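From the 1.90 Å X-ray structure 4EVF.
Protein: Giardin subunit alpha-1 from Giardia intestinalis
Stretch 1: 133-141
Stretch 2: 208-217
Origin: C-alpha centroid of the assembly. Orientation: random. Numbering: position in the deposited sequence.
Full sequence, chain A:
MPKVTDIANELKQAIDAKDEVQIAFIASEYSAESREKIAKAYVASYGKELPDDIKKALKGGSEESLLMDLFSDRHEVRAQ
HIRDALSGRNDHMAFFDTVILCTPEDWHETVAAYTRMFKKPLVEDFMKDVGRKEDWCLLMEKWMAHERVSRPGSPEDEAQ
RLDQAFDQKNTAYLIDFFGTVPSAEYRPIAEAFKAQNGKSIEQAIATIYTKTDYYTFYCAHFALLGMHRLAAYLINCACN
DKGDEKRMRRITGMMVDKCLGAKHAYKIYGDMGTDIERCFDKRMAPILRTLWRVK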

ATOM      1  N   LYS A 133      -6.579  20.819  10.021  1.00 25.19           N
ATOM      2  CA  LYS A 133      -7.750  21.048  10.868  1.00 25.97           C
ATOM      3  C   LYS A 133      -8.357  19.761  11.441  1.00 28.19           C
ATOM      4  O   LYS A 133      -9.343  19.811  12.183  1.00 24.56           O
ATOM      5  N   GLU A 134      -7.792  18.615  11.070  1.00 23.23           N
ATOM      6  CA  GLU A 134      -8.259  17.325  11.570  1.00 22.09           C
ATOM      7  C   GLU A 134      -7.084  16.447  11.987  1.00 21.24           C
ATOM      8  O   GLU A 134      -5.965  16.587  11.487  1.00 18.43           O
ATOM      9  N   ASP A 135      -7.344  15.522  12.896  1.00 19.93           N
ATOM     10  CA  ASP A 135      -6.261  14.695  13.414  1.00 21.92           C
ATOM     11  C   ASP A 135      -5.653  13.769  12.363  1.00 20.84           C
ATOM     12  O   ASP A 135      -4.473  13.450  12.442  1.00 18.17           O
ATOM     13  N   TRP A 136      -6.443  13.342  11.376  1.00 21.06           N
ATOM     14  CA  TRP A 136      -5.884  12.498  10.319  1.00 20.60           C
ATOM     15  C   TRP A 136      -4.822  13.241   9.502  1.00 20.72           C
ATOM     16  O   TRP A 136      -3.805  12.659   9.120  1.00 17.99           O
ATOM     17  N   CYS A 137      -5.049  14.529   9.254  1.00 19.69           N
ATOM     18  CA  CYS A 137      -4.071  15.351   8.542  1.00 20.22           C
ATOM     19  C   CYS A 137      -2.767  15.406   9.320  1.00 18.55           C
ATOM     20  O   CYS A 137      -1.690  15.244   8.747  1.00 19.65           O
ATOM     21  N   LEU A 138      -2.878  15.652  10.625  1.00 17.08           N
ATOM     22  CA  LEU A 138      -1.704  15.808  11.479  1.00 19.95           C
ATOM     23  C   LEU A 138      -0.899  14.509  11.566  1.00 17.97           C
ATOM     24  O   LEU A 138       0.337  14.529  11.548  1.00 21.64           O
ATOM     25  N   LEU A 139      -1.596  13.380  11.670  1.00 18.68           N
ATOM     26  CA  LEU A 139      -0.918  12.084  11.669  1.00 20.28           C
ATOM     27  C   LEU A 139      -0.227  11.816  10.342  1.00 19.72           C
ATOM     28  O   LEU A 139       0.896  11.309  10.328  1.00 21.48           O
ATOM     29  N   MET A 140      -0.879  12.146   9.226  1.00 18.36           N
ATOM     30  CA  MET A 140      -0.266  11.893   7.918  1.00 21.78           C
ATOM     31  C   MET A 140       0.985  12.738   7.699  1.00 19.08           C
ATOM     32  O   MET A 140       1.975  12.267   7.126  1.00 19.75           O
ATOM     33  N   GLU A 141       0.949  13.972   8.177  1.00 20.63           N
ATOM     34  CA  GLU A 141       2.121  14.844   8.104  1.00 24.48           C
ATOM     35  C   GLU A 141       3.311  14.223   8.837  1.00 23.68           C
ATOM     36  O   GLU A 141       4.426  14.171   8.315  1.00 23.66           O
ATOM     37  N   ILE A 208     -12.858   6.829  20.054  1.00 19.66           N
ATOM     38  CA  ILE A 208     -12.513   8.246  20.003  1.00 25.18           C
ATOM     39  C   ILE A 208     -12.638   8.883  18.609  1.00 25.01           C
ATOM     40  O   ILE A 208     -12.908  10.079  18.503  1.00 27.86           O
ATOM     41  N   TYR A 209     -12.461   8.088  17.554  1.00 24.00           N
ATOM     42  CA  TYR A 209     -12.451   8.608  16.182  1.00 21.25           C
ATOM     43  C   TYR A 209     -13.564   8.052  15.271  1.00 21.26           C
ATOM     44  O   TYR A 209     -13.972   6.903  15.399  1.00 19.12           O
ATOM     45  N   THR A 210     -14.026   8.880  14.336  1.00 21.66           N
ATOM     46  CA  THR A 210     -14.911   8.433  13.262  1.00 21.24           C
ATOM     47  C   THR A 210     -14.396   8.863  11.887  1.00 21.32           C
ATOM     48  O   THR A 210     -13.528   9.729  11.777  1.00 21.24           O
ATOM     49  N   LYS A 211     -14.958   8.271  10.840  1.00 20.66           N
ATOM     50  CA  LYS A 211     -14.705   8.719   9.480  1.00 21.51           C
ATOM     51  C   LYS A 211     -13.215   8.683   9.153  1.00 21.50           C
ATOM     52  O   LYS A 211     -12.536   7.709   9.483  1.00 22.93           O
ATOM     53  N   THR A 212     -12.708   9.732   8.515  1.00 22.55           N
ATOM     54  CA  THR A 212     -11.329   9.722   8.025  1.00 18.68           C
ATOM     55  C   THR A 212     -10.299   9.633   9.166  1.00 23.34           C
ATOM     56  O   THR A 212      -9.262   8.964   9.026  1.00 18.55           O
ATOM     57  N   ASP A 213     -10.585  10.284  10.295  1.00 19.04           N
ATOM     58  CA  ASP A 213      -9.716  10.135  11.470  1.00 22.62           C
ATOM     59  C   ASP A 213      -9.619   8.667  11.796  1.00 21.46           C
ATOM     60  O   ASP A 213      -8.523   8.118  11.939  1.00 19.12           O
ATOM     61  N   TYR A 214     -10.789   8.037  11.927  1.00 18.90           N
ATOM     62  CA  TYR A 214     -10.846   6.631  12.253  1.00 19.27           C
ATOM     63  C   TYR A 214     -10.010   5.769  11.307  1.00 20.14           C
ATOM     64  O   TYR A 214      -9.137   5.013  11.741  1.00 19.59           O
ATOM     65  N   TYR A 215     -10.302   5.856  10.017  1.00 18.16           N
ATOM     66  CA  TYR A 215      -9.622   5.009   9.049  1.00 20.34           C
ATOM     67  C   TYR A 215      -8.125   5.275   8.999  1.00 22.04           C
ATOM     68  O   TYR A 215      -7.345   4.349   8.805  1.00 16.34           O
ATOM     69  N   THR A 216      -7.734   6.526   9.200  1.00 19.78           N
ATOM     70  CA  THR A 216      -6.308   6.868   9.176  1.00 21.50           C
ATOM     71  C   THR A 216      -5.561   6.175  10.315  1.00 17.32           C
ATOM     72  O   THR A 216      -4.514   5.537  10.091  1.00 16.82           O
ATOM     73  N   PHE A 217      -6.087   6.291  11.533  1.00 16.64           N
ATOM     74  CA  PHE A 217      -5.459   5.644  12.693  1.00 18.87           C
ATOM     75  C   PHE A 217      -5.562   4.114  12.630  1.00 19.52           C
ATOM     76  O   PHE A 217      -4.661   3.386  13.073  1.00 16.46           O
TER

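Two helices pack with their axes 31° from parallel and 8.8 Å apart at closest approach; touching residues are at least 74 apart in sequence. Trp-136 covers the most surface. Its CA-to-CB bond points toward stretch 2, and chi1 is p. Thr-212 (m) sets CG2 over one face of the indole, 3.4 Å from the centroid of the five-membered ring, a CH-pi contact. Trp-136 NE1 donates to Glu-134 OE1 at 2.8 Å, which ties the ring to its own stretch.

Thr-216 (m) also points inward. Its OG1 lies 3.2 Å from Trp-136 CB and 3.6 Å from Met-140 CE. That hydroxyl donates to Thr-212 O at 2.8 Å, so its proton is used within its own helix. Leu-139 (t, p) points toward stretch 2 and places CD2 over one face of the Phe-217 ring, 3.5 Å from the centroid. The same CD2 is 3.9 Å from Thr-216 CG2.

The polar contacts between the stretches gather round Asp-135 and Asp-213. Asp-213 (m) accepts from Trp-136 N through OD1 at 2.8 Å. Asp-135 OD1 accepts from Tyr-209 OH at 2.8 Å. Water 2 bridges Asp-135 N (2.8 Å) and Asp-213 OD2 (2.7 Å). Water 1 links Glu-134 OE2 (2.9 Å) to Asp-213 N (3.0 Å). The like-charged Glu-134 OE2 and Asp-213 OD2 are 4.2 Å apart.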

ATOM      1  CB  LYS A 133      -8.826  21.822  10.088  1.00 24.98           C
ATOM      2  CG  LYS A 133      -8.450  23.257   9.724  1.00 28.68           C
ATOM      3  CD  LYS A 133      -8.562  24.194  10.922  1.00 29.94           C
ATOM      4  CE  LYS A 133      -7.356  25.113  10.998  1.00 34.00           C
ATOM      5  NZ  LYS A 133      -7.211  25.942   9.766  1.00 33.54           N
ATOM      6  CB  GLU A 134      -9.091  16.588  10.515  1.00 25.33           C
ATOM      7  CG  GLU A 134     -10.527  17.083  10.361  1.00 27.01           C
ATOM      8  CD  GLU A 134     -11.382  16.120   9.545  1.00 32.43           C
ATOM      9  OE1 GLU A 134     -11.236  16.094   8.301  1.00 27.78           O
ATOM     10  OE2 GLU A 134     -12.198  15.389  10.154  1.00 29.31           O
ATOM     11  CB  ASP A 135      -6.714  13.919  14.644  1.00 17.09           C
ATOM     12  CG  ASP A 135      -6.837  14.807  15.871  1.00 22.54           C
ATOM     13  OD1 ASP A 135      -7.256  14.304  16.934  1.00 19.85           O
ATOM     14  OD2 ASP A 135      -6.500  16.004  15.771  1.00 20.13           O
ATOM     15  CB  TRP A 136      -6.979  11.888   9.422  1.00 18.90           C
ATOM     16  CG  TRP A 136      -7.671  12.854   8.503  1.00 20.10           C
ATOM     17  CD1 TRP A 136      -8.859  13.494   8.724  1.00 22.55           C
ATOM     18  CD2 TRP A 136      -7.234  13.262   7.202  1.00 21.40           C
ATOM     19  NE1 TRP A 136      -9.176  14.288   7.647  1.00 23.83           N
ATOM     20  CE2 TRP A 136      -8.195  14.158   6.698  1.00 23.29           C
ATOM     21  CE3 TRP A 136      -6.118  12.954   6.413  1.00 23.39           C
ATOM     22  CZ2 TRP A 136      -8.069  14.759   5.450  1.00 22.74           C
ATOM     23  CZ3 TRP A 136      -6.003  13.549   5.173  1.00 23.13           C
ATOM     24  CH2 TRP A 136      -6.970  14.441   4.704  1.00 22.25           C
ATOM     25  CB  CYS A 137      -4.583  16.779   8.358  1.00 20.67           C
ATOM     26  SG  CYS A 137      -6.330  16.894   7.914  1.00 22.14           S
ATOM     27  CB  LEU A 138      -2.123  16.273  12.876  1.00 21.09           C
ATOM     28  CG  LEU A 138      -2.795  17.647  13.005  1.00 21.09           C
ATOM     29  CD1 LEU A 138      -3.212  17.901  14.435  1.00 24.27           C
ATOM     30  CD2 LEU A 138      -1.856  18.745  12.522  1.00 24.41           C
ATOM     31  CB  LEU A 139      -1.870  10.935  12.030  1.00 17.18           C
ATOM     32  CG  LEU A 139      -1.257   9.526  12.106  1.00 17.26           C
ATOM     33  CD1 LEU A 139      -0.106   9.425  13.105  1.00 16.79           C
ATOM     34  CD2 LEU A 139      -2.347   8.510  12.461  1.00 16.91           C
ATOM     35  CB  MET A 140      -1.259  12.081   6.764  1.00 16.44           C
ATOM     36  CG  MET A 140      -2.210  10.894   6.613  1.00 19.89           C
ATOM     37  SD  MET A 140      -3.176  10.971   5.088  1.00 24.03           S
ATOM     38  CE  MET A 140      -4.380   9.665   5.388  1.00 16.26           C
ATOM     39  CB  GLU A 141       1.815  16.210   8.714  1.00 24.34           C
ATOM     40  CG  GLU A 141       2.975  17.179   8.595  1.00 28.07           C
ATOM     41  CD  GLU A 141       2.642  18.552   9.123  1.00 28.69           C
ATOM     42  OE1 GLU A 141       1.769  18.664  10.007  1.00 28.91           O
ATOM     43  OE2 GLU A 141       3.260  19.523   8.649  1.00 32.79           O
ATOM     44  CB  ILE A 208     -11.091   8.504  20.549  1.00 24.91           C
ATOM     45  CG1 ILE A 208     -10.773  10.000  20.494  1.00 29.37           C
ATOM     46  CG2 ILE A 208     -10.067   7.711  19.747  1.00 18.58           C
ATOM     47  CD1 ILE A 208      -9.548  10.408  21.274  1.00 24.38           C
ATOM     48  CB  TYR A 209     -11.094   8.335  15.533  1.00 19.71           C
ATOM     49  CG  TYR A 209      -9.967   9.211  16.036  1.00 22.46           C
ATOM     50  CD1 TYR A 209     -10.127  10.591  16.165  1.00 19.45           C
ATOM     51  CD2 TYR A 209      -8.733   8.656  16.380  1.00 20.89           C
ATOM     52  CE1 TYR A 209      -9.082  11.403  16.628  1.00 19.40           C
ATOM     53  CE2 TYR A 209      -7.690   9.456  16.837  1.00 21.62           C
ATOM     54  CZ  TYR A 209      -7.863  10.822  16.960  1.00 19.29           C
ATOM     55  OH  TYR A 209      -6.799  11.593  17.418  1.00 22.36           O
ATOM     56  CB  THR A 210     -16.325   9.017  13.428  1.00 24.38           C
ATOM     57  OG1 THR A 210     -16.247  10.447  13.387  1.00 24.11           O
ATOM     58  CG2 THR A 210     -16.932   8.581  14.767  1.00 22.44           C
ATOM     59  CB  LYS A 211     -15.319  10.106   9.251  1.00 20.35           C
ATOM     60  CG  LYS A 211     -16.855  10.104   9.344  1.00 27.87           C
ATOM     61  CD  LYS A 211     -17.425  11.505   9.261  1.00 28.03           C
ATOM     62  CE  LYS A 211     -18.946  11.467   9.167  1.00 42.76           C
ATOM     63  NZ  LYS A 211     -19.518  12.833   8.999  1.00 46.11           N
ATOM     64  CB  THR A 212     -11.039  10.926   7.088  1.00 24.46           C
ATOM     65  OG1 THR A 212     -12.008  10.963   6.027  1.00 25.02           O
ATOM     66  CG2 THR A 212      -9.637  10.806   6.473  1.00 21.52           C
ATOM     67  CB  ASP A 213     -10.265  10.846  12.706  1.00 17.12           C
ATOM     68  CG  ASP A 213     -10.082  12.350  12.662  1.00 21.19           C
ATOM     69  OD1 ASP A 213      -9.183  12.850  11.941  1.00 20.64           O
ATOM     70  OD2 ASP A 213     -10.850  13.036  13.368  1.00 21.50           O
ATOM     71  CB  TYR A 214     -12.298   6.126  12.255  1.00 21.80           C
ATOM     72  CG  TYR A 214     -12.351   4.636  12.423  1.00 19.88           C
ATOM     73  CD1 TYR A 214     -12.220   4.062  13.681  1.00 21.62           C
ATOM     74  CD2 TYR A 214     -12.492   3.794  11.322  1.00 23.08           C
ATOM     75  CE1 TYR A 214     -12.244   2.698  13.850  1.00 23.02           C
ATOM     76  CE2 TYR A 214     -12.520   2.428  11.475  1.00 24.07           C
ATOM     77  CZ  TYR A 214     -12.388   1.883  12.745  1.00 27.23           C
ATOM     78  OH  TYR A 214     -12.415   0.522  12.923  1.00 27.09           O
ATOM     79  CB  TYR A 215     -10.254   5.115   7.662  1.00 22.30           C
ATOM     80  CG  TYR A 215     -11.635   4.512   7.655  1.00 23.11           C
ATOM     81  CD1 TYR A 215     -11.804   3.153   7.879  1.00 24.83           C
ATOM     82  CD2 TYR A 215     -12.765   5.306   7.482  1.00 24.67           C
ATOM     83  CE1 TYR A 215     -13.065   2.589   7.912  1.00 25.99           C
ATOM     84  CE2 TYR A 215     -14.031   4.755   7.508  1.00 26.17           C
ATOM     85  CZ  TYR A 215     -14.173   3.397   7.719  1.00 28.75           C
ATOM     86  OH  TYR A 215     -15.421   2.835   7.747  1.00 35.34           O
ATOM     87  CB  THR A 216      -6.066   8.396   9.244  1.00 21.03           C
ATOM     88  OG1 THR A 216      -6.634   9.036   8.094  1.00 19.66           O
ATOM     89  CG2 THR A 216      -4.570   8.695   9.289  1.00 22.46           C
ATOM     90  CB  PHE A 217      -6.046   6.181  14.004  1.00 20.28           C
ATOM     91  CG  PHE A 217      -5.491   7.518  14.417  1.00 18.93           C
ATOM     92  CD1 PHE A 217      -5.951   8.685  13.826  1.00 18.41           C
ATOM     93  CD2 PHE A 217      -4.523   7.608  15.404  1.00 18.93           C
ATOM     94  CE1 PHE A 217      -5.449   9.922  14.198  1.00 14.35           C
ATOM     95  CE2 PHE A 217      -4.008   8.838  15.783  1.00 18.81           C
ATOM     96  CZ  PHE A 217      -4.482  10.002  15.178  1.00 19.97           C
TER
HETATM   97  O   HOH W   1     -12.627  12.507  10.254  1.00 21.76           O
HETATM   98  O   HOH W   2      -9.974  15.462  13.979  1.00 22.75           O